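PDB 6HTN: fucose-binding lectin from Kordia periserrulae, which probably serves as a carbohydrate-binding lectin, being a beta-propeller protein that holds methyl alpha-L-fucopyranoside in its pockets. Local coordinates for residues 30-34 against 35-39; 120-123 against 124-128. One frame throughout, in Å; residues are numbered along the deposited sequence.

In the fold
Contacts 1 and 2 are both hairpin ends of four-stranded antiparallel sheets, the blades of a beta-propeller lectin. Contact 1 ties strand 27-32 to strand 37-39, the outermost strand of its sheet within the chain; contact 2 joins strands 114-121 and 127-132 of another sheet. Their centres lie about 34 Å apart, on opposite sides of the chain's centre, and their nearest atoms about 22 Å apart, so the two do not touch. Contact 1 carries Trp32 and Trp37 of a fucoside pocket, whereas the side chain of Lys128 in contact 2 stays about 10 Å from a bound fucoside. Both contacts also touch the second subunit.

Contact 1: 30-34 against 35-39; sequences RCWDS and NKWYD. With MFU (methyl alpha-L-fucopyranoside), chain O.
Trp32 and Trp37 meet across a beta hairpin at a methyl fucoside pocket. From CB outward, Trp32 first sets its CB almost directly above the centre of the six-membered ring of Trp37, 3.8 Å from the centroid, a CH-pi contact. With CG anti to the backbone N (chi1 175°), the indole then reaches over the turn. Its CE3 comes 3.4 Å from Trp37 NE1, and the two ring systems sit obliquely, planes 55° apart. Farther out, CZ3 and CH2 lie against the backbone of Lys36 and Asn35, on one face; on the opposite face MFU C5 is 3.7 Å from Trp32 CZ2, and MFU C6 is 3.7 Å from Trp32 NE1. Trp37 NE1 in turn donates to MFU O3 at 2.9 Å, nearly straight at 161°.

On the sheet face of Cys31 and Tyr38, Cys31 CB lies over the Tyr38 ring, and Tyr38 OH donates to Asp33 OD2 at 2.6 Å, from above the carboxylate plane. Asp33 OD1 also holds Arg16 by a salt bridge. At the far end Arg30 NH1 and Asp39 OD1 form a salt bridge of 2.8 Å, while NE of Arg30 turns to the C-terminal carboxylate of Glu144 of the second subunit. Glu129, Arg117 and Ala141 of that subunit also hydrogen-bond the sugar, so the site lies between two chains. The chemistry implies divided labour: Trp32 offers the sugar's C5 and C6 an apolar surface, and Trp37 supplies a directed N-H to a hydroxyl.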
loop_
_atom_site.group_PDB
_atom_site.type_symbol
_atom_site.label_atom_id
_atom_site.label_comp_id
_atom_site.label_asym_id
_atom_site.label_seq_id
_atom_site.Cartn_x
_atom_site.Cartn_y
_atom_site.Cartn_z
ATOM N N ARG A 30 21.580 2.152 -3.217
ATOM C CA ARG A 30 22.277 3.400 -3.591
ATOM C C ARG A 30 23.240 3.765 -2.474
ATOM O O ARG A 30 22.867 3.670 -1.285
ATOM C CB ARG A 30 21.335 4.534 -3.916
ATOM C CG ARG A 30 20.503 4.248 -5.156
ATOM C CD ARG A 30 21.331 4.329 -6.469
ATOM N NE ARG A 30 21.540 5.723 -6.761
ATOM C CZ ARG A 30 22.421 6.177 -7.710
ATOM N NH1 ARG A 30 23.200 5.341 -8.337
ATOM N NH2 ARG A 30 22.405 7.434 -8.038
ATOM N N CYS A 31 24.450 4.120 -2.845
ATOM C CA CYS A 31 25.556 4.302 -1.880
ATOM C C CYS A 31 26.151 5.675 -1.943
ATOM O O CYS A 31 26.355 6.208 -3.052
ATOM C CB CYS A 31 26.662 3.309 -2.169
ATOM S SG CYS A 31 26.183 1.600 -2.289
ATOM N N TRP A 32 26.480 6.233 -0.778
ATOM C CA TRP A 32 27.236 7.499 -0.683
ATOM C C TRP A 32 28.415 7.223 0.231
ATOM O O TRP A 32 28.180 6.801 1.391
ATOM C CB TRP A 32 26.399 8.633 -0.147
ATOM C CG TRP A 32 27.118 9.925 0.088
ATOM C CD1 TRP A 32 27.923 10.258 1.146
ATOM C CD2 TRP A 32 27.092 11.056 -0.790
ATOM N NE1 TRP A 32 28.375 11.542 0.995
ATOM C CE2 TRP A 32 27.882 12.058 -0.191
ATOM C CE3 TRP A 32 26.473 11.321 -2.015
ATOM C CZ2 TRP A 32 28.039 13.306 -0.790
ATOM C CZ3 TRP A 32 26.621 12.561 -2.601
ATOM C CH2 TRP A 32 27.416 13.535 -1.992
ATOM N N ASP A 33 29.640 7.462 -0.232
ATOM C CA ASP A 33 30.854 7.251 0.607
ATOM C C ASP A 33 31.659 8.535 0.754
ATOM O O ASP A 33 32.475 8.589 1.716
ATOM C CB ASP A 33 31.758 6.183 0.033
ATOM C CG ASP A 33 31.187 4.800 0.048
ATOM O OD1 ASP A 33 30.539 4.457 1.060
ATOM O OD2 ASP A 33 31.529 4.052 -0.833
ATOM N N SER A 34 31.491 9.537 -0.100
ATOM C CA SER A 34 32.311 10.772 -0.013
ATOM C C SER A 34 31.658 11.902 -0.770
ATOM O O SER A 34 31.411 12.952 -0.183
ATOM C CB SER A 34 33.726 10.559 -0.506
ATOM O OG SER A 34 33.724 10.032 -1.813
ATOM N N ASN A 35 31.402 11.727 -2.078
ATOM C CA ASN A 35 30.985 12.885 -2.869
ATOM C C ASN A 35 30.001 12.550 -3.979
ATOM O O ASN A 35 29.666 13.474 -4.713
ATOM C CB ASN A 35 32.224 13.525 -3.512
ATOM C CG ASN A 35 32.910 12.618 -4.504
ATOM O OD1 ASN A 35 32.769 11.382 -4.569
ATOM N ND2 ASN A 35 33.777 13.241 -5.279
ATOM N N LYS A 36 29.508 11.333 -4.076
ATOM C CA LYS A 36 28.535 11.004 -5.140
ATOM C C LYS A 36 27.759 9.745 -4.770
ATOM O O LYS A 36 28.220 8.891 -4.023
ATOM C CB LYS A 36 29.245 10.794 -6.482
ATOM C CG LYS A 36 30.107 9.561 -6.546
ATOM C CD LYS A 36 30.936 9.441 -7.854
ATOM C CE LYS A 36 31.513 8.047 -7.893
ATOM N NZ LYS A 36 32.188 7.729 -9.184
ATOM N N TRP A 37 26.587 9.616 -5.376
ATOM C CA TRP A 37 25.778 8.398 -5.271
ATOM C C TRP A 37 26.151 7.395 -6.336
ATOM O O TRP A 37 26.334 7.804 -7.548
ATOM C CB TRP A 37 24.306 8.769 -5.378
ATOM C CG TRP A 37 23.824 9.525 -4.194
ATOM C CD1 TRP A 37 23.651 10.860 -4.053
ATOM C CD2 TRP A 37 23.408 8.929 -2.939
ATOM N NE1 TRP A 37 23.183 11.159 -2.781
ATOM C CE2 TRP A 37 23.059 9.994 -2.102
ATOM C CE3 TRP A 37 23.343 7.625 -2.482
ATOM C CZ2 TRP A 37 22.566 9.766 -0.799
ATOM C CZ3 TRP A 37 22.865 7.380 -1.197
ATOM C CH2 TRP A 37 22.516 8.452 -0.397
ATOM N N TYR A 38 26.228 6.137 -5.983
ATOM C CA TYR A 38 26.498 5.060 -6.941
ATOM C C TYR A 38 25.699 3.819 -6.618
ATOM O O TYR A 38 25.147 3.684 -5.473
ATOM C CB TYR A 38 28.010 4.828 -6.992
ATOM C CG TYR A 38 28.619 4.172 -5.778
ATOM C CD1 TYR A 38 28.678 2.803 -5.638
ATOM C CD2 TYR A 38 29.142 4.961 -4.770
ATOM C CE1 TYR A 38 29.223 2.205 -4.506
ATOM C CE2 TYR A 38 29.729 4.381 -3.635
ATOM C CZ TYR A 38 29.762 2.999 -3.507
ATOM O OH TYR A 38 30.268 2.377 -2.406
ATOM N N ASP A 39 25.606 2.909 -7.537
ATOM C CA ASP A 39 24.877 1.650 -7.338
ATOM C C ASP A 39 25.734 0.690 -6.537
ATOM O O ASP A 39 26.859 0.312 -6.943
ATOM C CB ASP A 39 24.447 0.964 -8.630
ATOM C CG ASP A 39 23.366 1.662 -9.429
ATOM O OD1 ASP A 39 22.738 2.624 -8.932
ATOM O OD2 ASP A 39 23.295 1.300 -10.663
HETATM C C1 MFU O . 24.356 16.196 0.902
HETATM C C2 MFU O . 23.307 15.513 0.025
HETATM C C3 MFU O . 23.777 14.166 -0.356
HETATM C C4 MFU O . 24.119 13.256 0.782
HETATM C C5 MFU O . 25.249 13.993 1.567
HETATM C C6 MFU O . 25.610 13.187 2.778
HETATM O O1 MFU O . 25.475 16.352 0.047
HETATM O O2 MFU O . 23.152 16.359 -1.134
HETATM O O3 MFU O . 22.776 13.547 -1.238
HETATM O O4 MFU O . 22.991 13.114 1.641
HETATM O O5 MFU O . 24.752 15.265 1.925
HETATM C CM MFU O . 26.636 16.889 0.792
HETATM O O HOH W 1 24.452 8.710 -9.605
HETATM O O HOH W 2 30.503 8.491 -2.741
#

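Contact 2: 120-123 against 124-128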
loop_
_atom_site.group_PDB
_atom_site.type_symbol
_atom_site.label_atom_id
_atom_site.label_comp_id
_atom_site.label_asym_id
_atom_site.label_seq_id
_atom_site.Cartn_x
_atom_site.Cartn_y
_atom_site.Cartn_z
ATOM N N ALA A 120 7.142 -6.813 11.558
ATOM C CA ALA A 120 6.263 -6.803 10.377
ATOM C C ALA A 120 4.932 -7.404 10.746
ATOM O O ALA A 120 4.845 -8.355 11.551
ATOM C CB ALA A 120 6.879 -7.608 9.244
ATOM N N TYR A 121 3.870 -6.957 10.064
ATOM C CA TYR A 121 2.597 -7.677 10.152
ATOM C C TYR A 121 2.742 -9.068 9.545
ATOM O O TYR A 121 3.437 -9.219 8.540
ATOM C CB TYR A 121 1.504 -6.895 9.444
ATOM C CG TYR A 121 0.900 -5.770 10.253
ATOM C CD1 TYR A 121 -0.165 -6.019 11.106
ATOM C CD2 TYR A 121 1.375 -4.483 10.162
ATOM C CE1 TYR A 121 -0.786 -5.000 11.794
ATOM C CE2 TYR A 121 0.742 -3.441 10.828
ATOM C CZ TYR A 121 -0.329 -3.713 11.666
ATOM O OH TYR A 121 -0.926 -2.690 12.360
ATOM N N ASN A 122 1.981 -10.016 10.063
ATOM C CA ASN A 122 1.920 -11.366 9.464
ATOM C C ASN A 122 0.566 -11.558 8.771
ATOM O O ASN A 122 -0.218 -10.590 8.592
ATOM C CB ASN A 122 2.277 -12.438 10.488
ATOM C CG ASN A 122 1.196 -12.704 11.503
ATOM O OD1 ASN A 122 0.094 -12.117 11.430
ATOM N ND2 ASN A 122 1.491 -13.628 12.440
ATOM N N GLN A 123 0.343 -12.778 8.326
ATOM C CA GLN A 123 -0.830 -13.092 7.504
ATOM C C GLN A 123 -2.135 -12.912 8.301
ATOM O O GLN A 123 -3.194 -12.758 7.695
ATOM C CB GLN A 123 -0.722 -14.533 6.957
ATOM C CG GLN A 123 -0.878 -15.635 7.992
ATOM C CD GLN A 123 0.322 -15.980 8.849
ATOM O OE1 GLN A 123 1.340 -15.283 8.935
ATOM N NE2 GLN A 123 0.240 -17.171 9.439
ATOM N N ASP A 124 -2.072 -12.984 9.633
ATOM C CA ASP A 124 -3.229 -12.815 10.516
ATOM C C ASP A 124 -3.432 -11.352 10.927
ATOM O O ASP A 124 -4.235 -11.080 11.835
ATOM C CB ASP A 124 -3.074 -13.713 11.728
ATOM C CG ASP A 124 -3.120 -15.189 11.379
ATOM O OD1 ASP A 124 -3.977 -15.595 10.622
ATOM O OD2 ASP A 124 -2.251 -15.929 11.902
ATOM N N ASN A 125 -2.717 -10.419 10.306
ATOM C CA ASN A 125 -2.807 -8.977 10.634
ATOM C C ASN A 125 -2.374 -8.736 12.096
ATOM O O ASN A 125 -2.954 -7.879 12.782
ATOM C CB ASN A 125 -4.213 -8.421 10.367
ATOM C CG ASN A 125 -4.264 -6.912 10.566
ATOM O OD1 ASN A 125 -3.343 -6.225 10.085
ATOM N ND2 ASN A 125 -5.300 -6.406 11.235
ATOM N N VAL A 126 -1.362 -9.464 12.536
ATOM C CA VAL A 126 -0.737 -9.259 13.839
ATOM C C VAL A 126 0.660 -8.710 13.604
ATOM O O VAL A 126 1.428 -9.298 12.817
ATOM C CB VAL A 126 -0.689 -10.537 14.667
ATOM C CG1 VAL A 126 -0.062 -10.284 16.027
ATOM C CG2 VAL A 126 -2.096 -11.123 14.852
ATOM N N GLN A 127 0.968 -7.620 14.320
ATOM C CA GLN A 127 2.344 -7.090 14.268
ATOM C C GLN A 127 3.246 -8.039 15.063
ATOM O O GLN A 127 2.949 -8.267 16.294
ATOM C CB GLN A 127 2.427 -5.727 14.934
ATOM C CG GLN A 127 1.603 -4.618 14.330
ATOM C CD GLN A 127 1.929 -3.268 14.944
ATOM O OE1 GLN A 127 2.800 -3.164 15.804
ATOM N NE2 GLN A 127 1.248 -2.210 14.515
ATOM N N LYS A 128 4.270 -8.570 14.450
ATOM C CA LYS A 128 5.178 -9.513 15.088
ATOM C C LYS A 128 6.567 -8.917 15.177
ATOM O O LYS A 128 6.992 -8.173 14.271
ATOM C CB LYS A 128 5.244 -10.824 14.298
ATOM C CG LYS A 128 3.965 -11.619 14.275
ATOM C CD LYS A 128 3.582 -12.085 15.676
ATOM C CE LYS A 128 2.629 -13.253 15.684
ATOM N NZ LYS A 128 2.390 -13.729 17.077
HETATM O O HOH W 3 -0.519 -15.006 13.907
#
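Asn122 and Asp124 meet in a type I beta turn, Asn122 to Asn125, that closes the hairpin of strands 114-121 and 127-132. Asp124 opens the second segment by giving its N-H to Asn122 OD1 at 2.9 Å, and its OD2 accepts a hydrogen bond from a water that in turn accepts from Asn122 ND2. Its other oxygen, OD1, is hydrogen-bonded to Tyr97 of the third subunit.

Asn125 N closes the turn on Asn122 O at 3.0 Å. Its left-handed backbone conformation helps turn the chain back toward the sheet. The amide of Asn125 runs alongside the Tyr121 ring, planes 9° apart, with OD1 3.3 Å from Tyr121 CE1; that oxygen accepts from Gln22 of the second subunit, and ND2 donates to Thr73 O of the third.

Val126 adds the second bond to Asn122 OD1, its N at 3.2 Å. The donors of Asp124 and Val126 reach this oxygen from opposite faces of the amide plane, a double grip that should limit rotation of the Asn122 side chain. Val126 O accepts from Asn122 N.

Gln127 lays CG over the face of the Tyr121 ring, 3.6 Å from its centroid, and its OE1 is hydrogen-bonded to Tyr142 OH. The glutamine's extended chain also carries Gln127 NE2 to Tyr121 OH, 3.1 Å away, in the amide plane and almost linear at 176°. Lys128 pairs with Ala120 through two backbone bonds, and Lys128 CE passes 3.5 Å from Asn122 ND2.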